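Local coordinates for UPF0749 protein MT1873 (Mycobacterium tuberculosis, PDB 3GMG), which is of unknown function but belongs to the UPF0749 (DUF881) family and is probably a membrane-associated protein, represented here by its C-terminal portion, at residues 56-61 / 69-74. Numbering follows the deposited sequence.
Sequences DVINEL and IQINDA
I58 sets the end of its longer branch against the end of I71, with CD1 of I58 3.7 Å from CD1 of I71. The two side chains cross at about a right angle, and I71 CD1 also lies 4.0 Å from I58 CG1. In I58 that branch stands anti to the carbonyl carbon (chi1 -66°) and is extended beyond CG1, which carries CD1 out from the helix to the strand.

Two residues earlier on the strand, I69 also points its side chain at the helix. Its CD1 settles into the angle between two helix residues, 3.9 Å from L61 CB and 4.0 Å from the backbone O of I58, while the shorter branch of I58 touches it more loosely (CG2 to CD1, 4.3 Å). No hydrogen bond joins the two segments; the contact is apolar packing, with one methyl also resting against a backbone carbonyl oxygen, all four residues are buried, and the join lies close to the centre of the chain.

The other face of the strand is polar: Q70 NE2 donates to N72 OD1 at 2.9 Å, nearly straight (172°) and in the carbonyl plane on a lone pair.

Residues 56-61 and 69-72 run roughly antiparallel, their axes at 156°, and helix 51-63 packs on one face of the five-stranded antiparallel sheet, against the strand that follows it. Strand 68-72 lies between 77-79 and 104-109; V80 adds to the apolar layer beside I58, I69 and I71, and L61 spans from I106 and A108 of the sheet to L115 and M119 of helix 112-119.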
ATOM      1  N   ASP A  56      -1.534  -5.250  12.600  1.00 16.39           N
ATOM      2  CA  ASP A  56      -2.691  -4.597  13.250  1.00 17.32           C
ATOM      3  C   ASP A  56      -2.324  -3.247  13.898  1.00 16.65           C
ATOM      4  O   ASP A  56      -3.090  -2.278  13.820  1.00 16.62           O
ATOM      5  CB  ASP A  56      -3.326  -5.499  14.321  1.00 17.85           C
ATOM      6  CG  ASP A  56      -4.073  -6.705  13.742  1.00 21.80           C
ATOM      7  OD1 ASP A  56      -4.341  -6.761  12.525  1.00 25.42           O
ATOM      8  OD2 ASP A  56      -4.381  -7.615  14.547  1.00 26.52           O
ATOM      9  N   VAL A  57      -1.160  -3.164  14.548  1.00 15.21           N
ATOM     10  CA  VAL A  57      -0.719  -1.902  15.142  1.00 14.78           C
ATOM     11  C   VAL A  57      -0.637  -0.837  14.043  1.00 14.20           C
ATOM     12  O   VAL A  57      -1.132   0.281  14.196  1.00 13.77           O
ATOM     13  CB  VAL A  57       0.674  -2.035  15.832  1.00 14.34           C
ATOM     14  CG1 VAL A  57       1.253  -0.647  16.161  1.00 16.55           C
ATOM     15  CG2 VAL A  57       0.608  -2.883  17.090  1.00 17.43           C
ATOM     16  N   ILE A  58      -0.001  -1.183  12.943  1.00 14.20           N
ATOM     17  CA  ILE A  58       0.216  -0.241  11.843  1.00 14.66           C
ATOM     18  C   ILE A  58      -1.130   0.207  11.275  1.00 14.93           C
ATOM     19  O   ILE A  58      -1.357   1.397  11.047  1.00 14.85           O
ATOM     20  CB  ILE A  58       1.084  -0.874  10.734  1.00 15.15           C
ATOM     21  CG1 ILE A  58       2.507  -1.140  11.240  1.00 16.06           C
ATOM     22  CG2 ILE A  58       1.155   0.029   9.499  1.00 16.24           C
ATOM     23  CD1 ILE A  58       3.285  -2.057  10.320  1.00 19.56           C
ATOM     24  N   ASN A  59      -2.021  -0.746  11.051  1.00 15.22           N
ATOM     25  CA  ASN A  59      -3.307  -0.417  10.436  1.00 16.02           C
ATOM     26  C   ASN A  59      -4.209   0.373  11.370  1.00 15.32           C
ATOM     27  O   ASN A  59      -4.968   1.245  10.927  1.00 15.01           O
ATOM     28  CB  ASN A  59      -4.007  -1.690   9.951  1.00 16.77           C
ATOM     29  CG  ASN A  59      -3.407  -2.226   8.662  1.00 18.22           C
ATOM     30  OD1 ASN A  59      -2.890  -1.450   7.853  1.00 24.01           O
ATOM     31  ND2 ASN A  59      -3.491  -3.533   8.454  1.00 22.85           N
ATOM     32  N   GLU A  60      -4.140   0.110  12.672  1.00 14.51           N
ATOM     33  CA  GLU A  60      -4.877   0.907  13.648  1.00 14.56           C
ATOM     34  C   GLU A  60      -4.379   2.358  13.645  1.00 14.54           C
ATOM     35  O   GLU A  60      -5.160   3.304  13.678  1.00 14.79           O
ATOM     36  CB  GLU A  60      -4.789   0.300  15.058  1.00 15.42           C
ATOM     37  CG  GLU A  60      -5.620  -0.965  15.175  1.00 17.32           C
ATOM     38  CD  GLU A  60      -5.326  -1.777  16.408  1.00 20.36           C
ATOM     39  OE1 GLU A  60      -4.883  -1.198  17.421  1.00 21.80           O
ATOM     40  OE2 GLU A  60      -5.529  -3.012  16.345  1.00 24.68           O
ATOM     41  N   LEU A  61      -3.064   2.544  13.606  1.00 14.02           N
ATOM     42  CA  LEU A  61      -2.491   3.883  13.583  1.00 14.10           C
ATOM     43  C   LEU A  61      -2.862   4.620  12.294  1.00 15.02           C
ATOM     44  O   LEU A  61      -3.186   5.803  12.334  1.00 14.97           O
ATOM     45  CB  LEU A  61      -0.962   3.843  13.767  1.00 13.45           C
ATOM     46  CG  LEU A  61      -0.493   3.380  15.154  1.00 13.72           C
ATOM     47  CD1 LEU A  61       1.015   3.084  15.090  1.00 14.71           C
ATOM     48  CD2 LEU A  61      -0.838   4.413  16.223  1.00 14.53           C
ATOM     49  N   ILE A  69       5.001   6.803  10.308  1.00 10.99           N
ATOM     50  CA  ILE A  69       5.156   5.718  11.277  1.00 10.86           C
ATOM     51  C   ILE A  69       6.549   5.133  11.138  1.00 11.06           C
ATOM     52  O   ILE A  69       7.032   4.907  10.022  1.00 11.07           O
ATOM     53  CB  ILE A  69       4.097   4.595  11.086  1.00 11.18           C
ATOM     54  CG1 ILE A  69       2.681   5.165  11.194  1.00 11.74           C
ATOM     55  CG2 ILE A  69       4.263   3.467  12.130  1.00 12.64           C
ATOM     56  CD1 ILE A  69       1.591   4.138  10.828  1.00 14.05           C
ATOM     57  N   GLN A  70       7.195   4.891  12.278  1.00 11.08           N
ATOM     58  CA  GLN A  70       8.493   4.232  12.321  1.00 11.40           C
ATOM     59  C   GLN A  70       8.442   3.119  13.348  1.00 11.59           C
ATOM     60  O   GLN A  70       7.915   3.293  14.432  1.00 10.99           O
ATOM     61  CB  GLN A  70       9.549   5.254  12.723  1.00 11.98           C
ATOM     62  CG  GLN A  70      10.965   4.745  12.789  1.00 13.33           C
ATOM     63  CD  GLN A  70      11.956   5.863  12.965  1.00 13.76           C
ATOM     64  OE1 GLN A  70      11.902   6.896  12.280  1.00 13.49           O
ATOM     65  NE2 GLN A  70      12.910   5.650  13.855  1.00 17.40           N
ATOM     66  N   ILE A  71       8.997   1.956  13.006  1.00 11.40           N
ATOM     67  CA  ILE A  71       9.085   0.832  13.948  1.00 11.91           C
ATOM     68  C   ILE A  71      10.549   0.629  14.319  1.00 12.67           C
ATOM     69  O   ILE A  71      11.372   0.465  13.433  1.00 12.16           O
ATOM     70  CB  ILE A  71       8.510  -0.447  13.337  1.00 12.55           C
ATOM     71  CG1 ILE A  71       7.040  -0.224  12.970  1.00 15.19           C
ATOM     72  CG2 ILE A  71       8.643  -1.624  14.314  1.00 13.02           C
ATOM     73  CD1 ILE A  71       6.422  -1.340  12.164  1.00 17.58           C
ATOM     74  N   ASN A  72      10.851   0.668  15.613  1.00 12.98           N
ATOM     75  CA  ASN A  72      12.211   0.498  16.137  1.00 14.06           C
ATOM     76  C   ASN A  72      12.301  -0.760  16.985  1.00 14.11           C
ATOM     77  O   ASN A  72      11.332  -1.172  17.631  1.00 13.51           O
ATOM     78  CB  ASN A  72      12.587   1.652  17.061  1.00 14.97           C
ATOM     79  CG  ASN A  72      12.749   3.002  16.349  1.00 16.64           C
ATOM     80  OD1 ASN A  72      12.982   3.061  15.166  1.00 17.65           O
ATOM     81  ND2 ASN A  72      12.699   4.092  17.119  1.00 20.44           N
ATOM     82  N   ASP A  73      13.497  -1.337  17.038  1.00 14.33           N
ATOM     83  CA  ASP A  73      13.876  -2.179  18.187  1.00 15.03           C
ATOM     84  C   ASP A  73      15.126  -1.563  18.795  1.00 15.54           C
ATOM     85  O   ASP A  73      15.426  -0.404  18.518  1.00 15.20           O
ATOM     86  CB  ASP A  73      13.981  -3.672  17.843  1.00 15.28           C
ATOM     87  CG  ASP A  73      15.235  -4.049  17.067  1.00 16.51           C
ATOM     88  OD1 ASP A  73      16.012  -3.181  16.601  1.00 15.66           O
ATOM     89  OD2 ASP A  73      15.445  -5.278  16.913  1.00 19.49           O
ATOM     90  N   ALA A  74      15.849  -2.305  19.630  1.00 16.19           N
ATOM     91  CA  ALA A  74      17.004  -1.731  20.310  1.00 17.40           C
ATOM     92  C   ALA A  74      18.085  -1.260  19.344  1.00 18.52           C
ATOM     93  O   ALA A  74      18.891  -0.392  19.709  1.00 20.56           O
ATOM     94  CB  ALA A  74      17.593  -2.743  21.305  1.00 18.28           C
TER